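Local coordinates for cell Inhibiting Factor (CifBp) (Burkholderia pseudomallei, PDB 3GQM), which deamidates a glutamine side chain of host NEDD8 to glutamate, shutting down cullin-RING ubiquitin ligases and inhibiting the host cell cycle, at residues 51-56 with 60-65. Numbering follows the deposited sequence.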
loop_
_atom_site.group_PDB
_atom_site.type_symbol
_atom_site.label_atom_id
_atom_site.label_comp_id
_atom_site.label_asym_id
_atom_site.label_seq_id
_atom_site.Cartn_x
_atom_site.Cartn_y
_atom_site.Cartn_z
ATOM N N ARG A 51 0.131 -15.360 -4.254
ATOM C CA ARG A 51 -0.968 -15.746 -3.325
ATOM C C ARG A 51 -0.679 -15.470 -1.851
ATOM O O ARG A 51 -1.576 -15.094 -1.078
ATOM C CB ARG A 51 -1.295 -17.234 -3.494
ATOM C CG ARG A 51 -1.819 -17.560 -4.870
ATOM C CD ARG A 51 -2.867 -18.656 -4.809
ATOM N NE ARG A 51 -2.797 -19.490 -6.007
ATOM C CZ ARG A 51 -3.283 -19.153 -7.198
ATOM N NH1 ARG A 51 -3.910 -17.987 -7.365
ATOM N NH2 ARG A 51 -3.144 -19.988 -8.224
ATOM N N VAL A 52 0.566 -15.683 -1.449
ATOM C CA VAL A 52 0.976 -15.353 -0.090
ATOM C C VAL A 52 0.978 -13.818 0.150
ATOM O O VAL A 52 0.548 -13.352 1.190
ATOM C CB VAL A 52 2.326 -16.038 0.273
ATOM C CG1 VAL A 52 2.959 -15.411 1.494
ATOM C CG2 VAL A 52 2.098 -17.576 0.512
ATOM N N MET A 53 1.409 -13.053 -0.836
ATOM C CA MET A 53 1.456 -11.568 -0.734
ATOM C C MET A 53 0.027 -10.962 -0.701
ATOM O O MET A 53 -0.301 -10.210 0.218
ATOM C CB MET A 53 2.272 -10.982 -1.898
ATOM C CG MET A 53 2.819 -9.582 -1.677
ATOM S SD MET A 53 3.701 -9.455 -0.087
ATOM C CE MET A 53 2.934 -7.967 0.538
ATOM N N TRP A 54 -0.805 -11.342 -1.666
ATOM C CA TRP A 54 -2.097 -10.713 -1.886
ATOM C C TRP A 54 -3.222 -11.642 -1.410
ATOM O O TRP A 54 -3.793 -12.415 -2.165
ATOM C CB TRP A 54 -2.265 -10.317 -3.356
ATOM C CG TRP A 54 -1.060 -9.560 -3.964
ATOM C CD1 TRP A 54 -0.432 -9.829 -5.159
ATOM C CD2 TRP A 54 -0.358 -8.428 -3.391
ATOM N NE1 TRP A 54 0.593 -8.941 -5.369
ATOM C CE2 TRP A 54 0.661 -8.063 -4.309
ATOM C CE3 TRP A 54 -0.497 -7.696 -2.205
ATOM C CZ2 TRP A 54 1.551 -7.004 -4.063
ATOM C CZ3 TRP A 54 0.357 -6.627 -1.975
ATOM C CH2 TRP A 54 1.356 -6.281 -2.907
ATOM N N ASN A 55 -3.487 -11.628 -0.120
ATOM C CA ASN A 55 -4.518 -12.477 0.430
ATOM C C ASN A 55 -5.175 -11.549 1.434
ATOM O O ASN A 55 -4.519 -10.640 1.956
ATOM C CB ASN A 55 -3.893 -13.723 1.093
ATOM C CG ASN A 55 -4.943 -14.695 1.617
ATOM O OD1 ASN A 55 -5.370 -14.582 2.755
ATOM N ND2 ASN A 55 -5.404 -15.608 0.772
ATOM N N ASP A 56 -6.460 -11.729 1.671
ATOM C CA ASP A 56 -7.166 -10.802 2.563
ATOM C C ASP A 56 -7.420 -11.327 3.971
ATOM O O ASP A 56 -8.267 -10.785 4.671
ATOM C CB ASP A 56 -8.474 -10.322 1.938
ATOM C CG ASP A 56 -9.426 -11.473 1.636
ATOM O OD1 ASP A 56 -10.443 -11.208 0.985
ATOM O OD2 ASP A 56 -9.153 -12.641 2.027
ATOM N N THR A 60 -4.083 -13.362 10.850
ATOM C CA THR A 60 -2.959 -14.315 10.798
ATOM C C THR A 60 -1.681 -13.657 10.191
ATOM O O THR A 60 -1.782 -12.732 9.380
ATOM C CB THR A 60 -3.352 -15.464 9.894
ATOM O OG1 THR A 60 -4.085 -16.417 10.675
ATOM C CG2 THR A 60 -2.139 -16.202 9.252
ATOM N N LEU A 61 -0.506 -14.145 10.581
ATOM C CA LEU A 61 0.771 -13.585 10.120
ATOM C C LEU A 61 0.812 -13.753 8.644
ATOM O O LEU A 61 0.498 -14.858 8.153
ATOM C CB LEU A 61 1.975 -14.345 10.692
ATOM C CG LEU A 61 2.522 -13.961 12.076
ATOM C CD1 LEU A 61 3.655 -14.904 12.379
ATOM C CD2 LEU A 61 3.000 -12.466 12.175
ATOM N N LEU A 62 1.214 -12.693 7.929
ATOM C CA LEU A 62 1.412 -12.836 6.490
ATOM C C LEU A 62 2.247 -14.072 6.147
ATOM O O LEU A 62 1.870 -14.852 5.253
ATOM C CB LEU A 62 2.006 -11.569 5.836
ATOM C CG LEU A 62 2.028 -11.519 4.285
ATOM C CD1 LEU A 62 1.877 -10.013 3.804
ATOM C CD2 LEU A 62 3.266 -12.152 3.634
ATOM N N ILE A 63 3.371 -14.262 6.848
ATOM C CA ILE A 63 4.316 -15.307 6.431
ATOM C C ILE A 63 3.831 -16.672 6.876
ATOM O O ILE A 63 4.383 -17.654 6.471
ATOM C CB ILE A 63 5.766 -15.074 6.964
ATOM C CG1 ILE A 63 5.727 -14.932 8.496
ATOM C CG2 ILE A 63 6.436 -13.866 6.232
ATOM C CD1 ILE A 63 7.068 -15.027 9.163
ATOM N N ALA A 64 2.805 -16.732 7.717
ATOM C CA ALA A 64 2.219 -18.027 8.052
ATOM C C ALA A 64 1.267 -18.535 6.993
ATOM O O ALA A 64 0.735 -19.651 7.149
ATOM C CB ALA A 64 1.535 -17.997 9.416
ATOM N N ARG A 65 1.034 -17.744 5.930
ATOM C CA ARG A 65 0.157 -18.162 4.829
ATOM C C ARG A 65 0.695 -19.325 3.992
ATOM O O ARG A 65 1.803 -19.270 3.450
ATOM C CB ARG A 65 -0.176 -16.992 3.885
ATOM C CG ARG A 65 -1.023 -15.894 4.546
ATOM C CD ARG A 65 -1.013 -14.637 3.707
ATOM N NE ARG A 65 -1.830 -13.584 4.320
ATOM C CZ ARG A 65 -1.951 -12.357 3.835
ATOM N NH1 ARG A 65 -1.295 -11.989 2.705
ATOM N NH2 ARG A 65 -2.738 -11.506 4.466
#
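At the C-terminal end of helix 47-53, Arg65 from the loop that leads to helix 67-80 hydrogen-bonds to the carbonyls of the last turn. Its NH1 donates to Val52 O at 2.7 Å, a bond close to straight (N-H...O 162°) that lies in the guanidinium plane, and reaches Met53 O in a weaker, more bent bond of 3.2 Å. The chain is extended from CG to NE (chi3 179°), which carries the charged end across to the helix, where the helix dipole would probably favour it. Asn55 CB lies 3.4 Å above one face of the guanidinium and Leu62 CA over the opposite face, both offset toward the rim. NH2 turns to Arg57 O and to Asn110 OD1 on helix 104-116, whereas the buried NE has no hydrogen-bond partner. Beside this polar centre, Leu62 spreads its two methyls over the helix end: CD2 meets Val52 CG1 at 3.9 Å and CD1 meets Met53 CE. Val272 of helix 262-273 touches both Val52 and Leu62, so the helix end and the 3-10 turn at 62-64 pack on the same residue. The other methyl of Val52, CG2, packs against the backbone of the loop, 3.4 Å from Arg65 O.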